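Local atomic coordinates of protein FkbI (Streptomyces hygroscopicus, PDB entry 1R2J), a protein that binds FAD and probably acts as an acyl-ACP dehydrogenase in making the methoxymalonyl extender unit of the polyketide FK520. Residues V245-T250 with Q320-A325; E283-H288 with V297-L302. One frame throughout, in Å; residues are numbered along the deposited sequence.

Interaction 1: V245-T250 with Q320-A325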
loop_
_atom_site.group_PDB
_atom_site.type_symbol
_atom_site.label_atom_id
_atom_site.label_comp_id
_atom_site.label_asym_id
_atom_site.label_seq_id
_atom_site.Cartn_x
_atom_site.Cartn_y
_atom_site.Cartn_z
ATOM N N VAL A 245 16.931 1.969 19.365
ATOM C CA VAL A 245 18.229 2.540 19.686
ATOM C C VAL A 245 18.062 3.707 20.664
ATOM O O VAL A 245 18.815 3.819 21.628
ATOM C CB VAL A 245 18.972 3.018 18.419
ATOM C CG1 VAL A 245 19.276 1.834 17.520
ATOM C CG2 VAL A 245 18.127 4.016 17.665
ATOM N N ALA A 246 17.071 4.561 20.428
ATOM C CA ALA A 246 16.843 5.706 21.313
ATOM C C ALA A 246 16.610 5.233 22.745
ATOM O O ALA A 246 17.144 5.810 23.692
ATOM C CB ALA A 246 15.650 6.523 20.833
ATOM N N HIS A 247 15.819 4.175 22.902
ATOM C CA HIS A 247 15.531 3.638 24.230
ATOM C C HIS A 247 16.777 2.963 24.817
ATOM O O HIS A 247 17.072 3.100 26.005
ATOM C CB HIS A 247 14.381 2.626 24.144
ATOM C CG HIS A 247 13.818 2.220 25.473
ATOM N ND1 HIS A 247 13.188 3.109 26.320
ATOM C CD2 HIS A 247 13.749 1.011 26.081
ATOM C CE1 HIS A 247 12.750 2.465 27.388
ATOM N NE2 HIS A 247 13.076 1.190 27.268
ATOM N N ALA A 248 17.512 2.252 23.963
ATOM C CA ALA A 248 18.712 1.522 24.361
ATOM C C ALA A 248 19.907 2.369 24.814
ATOM O O ALA A 248 20.724 1.901 25.611
ATOM C CB ALA A 248 19.144 0.597 23.225
ATOM N N ARG A 249 20.041 3.593 24.312
ATOM C CA ARG A 249 21.178 4.392 24.747
ATOM C C ARG A 249 20.821 5.420 25.807
ATOM O O ARG A 249 21.680 6.170 26.258
ATOM C CB ARG A 249 21.887 5.058 23.550
ATOM C CG ARG A 249 21.063 5.999 22.700
ATOM C CD ARG A 249 21.839 6.378 21.438
ATOM N NE ARG A 249 21.014 7.167 20.532
ATOM C CZ ARG A 249 21.261 7.350 19.238
ATOM N NH1 ARG A 249 22.328 6.807 18.663
ATOM N NH2 ARG A 249 20.409 8.057 18.507
ATOM N N THR A 250 19.561 5.423 26.230
ATOM C CA THR A 250 19.099 6.362 27.246
ATOM C C THR A 250 18.624 5.659 28.520
ATOM O O THR A 250 18.962 6.072 29.627
ATOM C CB THR A 250 17.946 7.225 26.716
ATOM O OG1 THR A 250 16.852 6.379 26.352
ATOM C CG2 THR A 250 18.390 8.018 25.493
ATOM N N GLN A 320 10.043 -5.578 22.251
ATOM C CA GLN A 320 10.721 -6.246 23.359
ATOM C C GLN A 320 11.695 -5.279 24.035
ATOM O O GLN A 320 11.742 -5.182 25.260
ATOM C CB GLN A 320 11.482 -7.468 22.847
ATOM C CG GLN A 320 12.142 -8.293 23.944
ATOM C CD GLN A 320 11.129 -9.067 24.753
ATOM O OE1 GLN A 320 11.412 -9.521 25.866
ATOM N NE2 GLN A 320 9.938 -9.232 24.192
ATOM N N VAL A 321 12.473 -4.570 23.225
ATOM C CA VAL A 321 13.451 -3.606 23.718
ATOM C C VAL A 321 12.792 -2.497 24.535
ATOM O O VAL A 321 13.198 -2.218 25.670
ATOM C CB VAL A 321 14.235 -2.983 22.536
ATOM C CG1 VAL A 321 15.171 -1.877 23.035
ATOM C CG2 VAL A 321 15.047 -4.079 21.826
ATOM N N LEU A 322 11.767 -1.870 23.965
ATOM C CA LEU A 322 11.071 -0.805 24.672
ATOM C C LEU A 322 10.334 -1.292 25.904
ATOM O O LEU A 322 10.119 -0.531 26.838
ATOM C CB LEU A 322 10.097 -0.085 23.741
ATOM C CG LEU A 322 10.792 1.064 23.017
ATOM C CD1 LEU A 322 11.628 0.522 21.864
ATOM C CD2 LEU A 322 9.757 2.041 22.520
ATOM N N ALA A 323 9.946 -2.562 25.899
ATOM C CA ALA A 323 9.233 -3.145 27.020
ATOM C C ALA A 323 8.008 -2.320 27.437
ATOM O O ALA A 323 7.221 -1.889 26.596
ATOM C CB ALA A 323 10.194 -3.326 28.215
ATOM N N SER A 324 7.860 -2.079 28.737
ATOM C CA SER A 324 6.707 -1.333 29.231
ATOM C C SER A 324 6.581 0.052 28.621
ATOM O O SER A 324 5.475 0.574 28.498
ATOM C CB SER A 324 6.743 -1.219 30.758
ATOM O OG SER A 324 7.704 -0.274 31.182
ATOM N N ALA A 325 7.701 0.649 28.229
ATOM C CA ALA A 325 7.668 1.983 27.632
ATOM C C ALA A 325 6.985 1.995 26.254
ATOM O O ALA A 325 6.426 3.008 25.842
ATOM C CB ALA A 325 9.083 2.543 27.521
#
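The imidazole of His247 lies across the end of helix 297-322, against Val321, Leu322 and Ala325, and so joins the C-terminal ends of two helices of the mainly helical C-terminal domain of the acyl-CoA dehydrogenase fold. His247 comes from the last turn of helix 219-248. Its CG stands anti to the backbone N (chi1 -168°), which carries the ring out toward the other helix. One ring face is laid over Leu322, whose CG is 4.1 Å from His247 CG; the CD1 methyl of Leu322 meets His247 CB. At the ring edge, near its plane, the carbonyl of Val321 approaches the carbon side, with Val321 O 3.3 Å from His247 CD2. The nitrogen NE2 is 3.4 Å from Leu322 O, yet the angle is too poor for a hydrogen bond, so the contact rests on packing. An alanine in place of His247 removes the imidazole, which would probably open a gap between the helix ends and leave the Ala325 methyl and the Val321 carbonyl without their ring contacts, Leu322 keeping only CB. After Leu322 the chain leaves helical geometry: Ala323 has positive phi (52°), and a short 3-10 segment follows. That turn brings Ala325 back to the ring, where its CB meets the imidazole obliquely, 3.7 Å from His247 CE1.

Interaction 2: E283-H288 with V297-L302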
loop_
_atom_site.group_PDB
_atom_site.type_symbol
_atom_site.label_atom_id
_atom_site.label_comp_id
_atom_site.label_asym_id
_atom_site.label_seq_id
_atom_site.Cartn_x
_atom_site.Cartn_y
_atom_site.Cartn_z
ATOM N N GLU A 283 15.824 -1.739 -3.201
ATOM C CA GLU A 283 16.629 -0.987 -4.152
ATOM C C GLU A 283 16.836 -1.794 -5.437
ATOM O O GLU A 283 16.735 -1.260 -6.546
ATOM C CB GLU A 283 17.985 -0.651 -3.524
ATOM C CG GLU A 283 17.904 0.382 -2.403
ATOM C CD GLU A 283 19.122 0.354 -1.508
ATOM O OE1 GLU A 283 19.142 1.077 -0.492
ATOM O OE2 GLU A 283 20.063 -0.401 -1.818
ATOM N N TYR A 284 17.126 -3.080 -5.276
ATOM C CA TYR A 284 17.342 -3.977 -6.407
ATOM C C TYR A 284 16.086 -4.066 -7.282
ATOM O O TYR A 284 16.160 -3.990 -8.517
ATOM C CB TYR A 284 17.707 -5.370 -5.888
ATOM C CG TYR A 284 18.016 -6.386 -6.960
ATOM C CD1 TYR A 284 19.268 -6.423 -7.579
ATOM C CD2 TYR A 284 17.064 -7.328 -7.343
ATOM C CE1 TYR A 284 19.562 -7.387 -8.551
ATOM C CE2 TYR A 284 17.347 -8.290 -8.314
ATOM C CZ TYR A 284 18.595 -8.314 -8.908
ATOM O OH TYR A 284 18.874 -9.274 -9.850
ATOM N N ALA A 285 14.933 -4.234 -6.645
ATOM C CA ALA A 285 13.684 -4.335 -7.385
ATOM C C ALA A 285 13.365 -3.012 -8.076
ATOM O O ALA A 285 12.856 -2.996 -9.202
ATOM C CB ALA A 285 12.547 -4.727 -6.451
ATOM N N SER A 286 13.671 -1.902 -7.406
ATOM C CA SER A 286 13.397 -0.583 -7.968
ATOM C C SER A 286 14.261 -0.325 -9.202
ATOM O O SER A 286 13.812 0.307 -10.159
ATOM C CB SER A 286 13.624 0.508 -6.917
ATOM O OG SER A 286 15.006 0.777 -6.749
ATOM N N ASP A 287 15.498 -0.814 -9.188
ATOM C CA ASP A 287 16.381 -0.647 -10.341
ATOM C C ASP A 287 15.792 -1.406 -11.536
ATOM O O ASP A 287 15.662 -0.861 -12.631
ATOM C CB ASP A 287 17.797 -1.170 -10.031
ATOM C CG ASP A 287 18.549 -0.282 -9.047
ATOM O OD1 ASP A 287 18.281 0.934 -9.019
ATOM O OD2 ASP A 287 19.414 -0.793 -8.311
ATOM N N HIS A 288 15.425 -2.664 -11.323
ATOM C CA HIS A 288 14.838 -3.464 -12.390
ATOM C C HIS A 288 13.431 -2.973 -12.737
ATOM O O HIS A 288 12.827 -2.200 -11.987
ATOM C CB HIS A 288 14.786 -4.943 -11.990
ATOM C CG HIS A 288 16.103 -5.649 -12.107
ATOM N ND1 HIS A 288 17.076 -5.587 -11.132
ATOM C CD2 HIS A 288 16.624 -6.399 -13.108
ATOM C CE1 HIS A 288 18.138 -6.266 -11.527
ATOM N NE2 HIS A 288 17.890 -6.768 -12.724
ATOM N N VAL A 297 9.431 -8.707 -11.964
ATOM C CA VAL A 297 8.246 -9.151 -11.258
ATOM C C VAL A 297 8.734 -9.979 -10.064
ATOM O O VAL A 297 8.296 -9.768 -8.937
ATOM C CB VAL A 297 7.331 -10.024 -12.157
ATOM C CG1 VAL A 297 6.237 -10.681 -11.315
ATOM C CG2 VAL A 297 6.694 -9.161 -13.239
ATOM N N PRO A 298 9.668 -10.922 -10.295
ATOM C CA PRO A 298 10.170 -11.741 -9.182
ATOM C C PRO A 298 10.953 -10.948 -8.136
ATOM O O PRO A 298 10.892 -11.251 -6.947
ATOM C CB PRO A 298 11.025 -12.799 -9.882
ATOM C CG PRO A 298 11.520 -12.080 -11.109
ATOM C CD PRO A 298 10.286 -11.333 -11.571
ATOM N N ALA A 299 11.693 -9.940 -8.580
ATOM C CA ALA A 299 12.460 -9.112 -7.653
ATOM C C ALA A 299 11.520 -8.286 -6.772
ATOM O O ALA A 299 11.829 -7.997 -5.617
ATOM C CB ALA A 299 13.395 -8.198 -8.415
ATOM N N THR A 300 10.375 -7.905 -7.327
ATOM C CA THR A 300 9.388 -7.131 -6.588
ATOM C C THR A 300 8.655 -8.020 -5.580
ATOM O O THR A 300 8.407 -7.608 -4.446
ATOM C CB THR A 300 8.374 -6.472 -7.549
ATOM O OG1 THR A 300 9.049 -5.484 -8.345
ATOM C CG2 THR A 300 7.242 -5.808 -6.767
ATOM N N ILE A 301 8.301 -9.235 -5.991
ATOM C CA ILE A 301 7.628 -10.168 -5.084
ATOM C C ILE A 301 8.604 -10.441 -3.932
ATOM O O ILE A 301 8.231 -10.472 -2.756
ATOM C CB ILE A 301 7.309 -11.512 -5.788
ATOM C CG1 ILE A 301 6.196 -11.317 -6.833
ATOM C CG2 ILE A 301 6.893 -12.551 -4.756
ATOM C CD1 ILE A 301 6.066 -12.484 -7.819
ATOM N N LEU A 302 9.864 -10.633 -4.301
ATOM C CA LEU A 302 10.917 -10.901 -3.339
ATOM C C LEU A 302 11.056 -9.759 -2.331
ATOM O O LEU A 302 11.132 -9.995 -1.124
ATOM C CB LEU A 302 12.238 -11.109 -4.078
ATOM C CG LEU A 302 13.485 -11.276 -3.216
ATOM C CD1 LEU A 302 13.393 -12.554 -2.436
ATOM C CD2 LEU A 302 14.711 -11.288 -4.111
#
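Ala285 and Ala299 face each other where two neighbouring helices of the C-terminal helical domain, 262-287 and 297-322, pack as an antiparallel helical hairpin. The short segments run at 153° to each other, with axes 8.4 Å apart at closest approach. Small residues make this spacing possible: Ala285 and Ala299 have the nearest CA atoms, 4.9 Å apart.

The apolar packing is built on these two methyls. Ala285 CB and Ala299 CB are 4.1 Å apart, and the Ala285 methyl also sits on the opposing backbone, 3.5 Å from Ala299 O. Tyr284 adds its ring from the side. With CG anti to the backbone N (chi1 -178°), the ring swings nearer the second helix than its CB direction alone would suggest, and CD2 and CE2 both meet the methyl of Ala299, which approaches obliquely. Thr300 contributes more loosely, its OG1 lying 4.0 Å from Ala285 CB; that hydroxyl is hydrogen-bonded to Met296 O, one turn earlier.

No hydrogen bond crosses between the segments, and the polar bonds lie within 283-288. Ser286 OG and Asp287 N both bond to Glu283 O, reaching it from the same face of its carbonyl plane. Beyond the hairpin, Asp287 forms a salt bridge with Arg55, tying this part of the helix to helix 54-67.

His288 folds back over Tyr284, its ND1 3.8 Å above the centre of the tyrosine ring. The same nitrogen bonds to Tyr284 O at 3.2 Å with an N-H...O angle of 163°, the acceptor lying in the imidazole plane; His288 N reaches Tyr284 O from the opposite face of the carbonyl.

How the interactions relate
Helix 297-322 is common to both contacts: interaction 2 uses its first residues and interaction 1 its last residues and the turn after them, so the two lie at opposite ends of one long helix, with centres 33 Å apart and nearest atoms about 18 Å apart. They do not touch. Along the chain, interaction 2 is nested within the loop closed by interaction 1. Helix 262-287 bridges them further: its His267 touches Val321 and its Ile268 touches Val245 and Ala248 of segment 245-250, while its C-terminal end supplies 283-288. Both contacts lie away from the FAD-binding residues. Interaction 1 is more peripheral, its centre 28 Å from the chain centre against 16 Å for interaction 2.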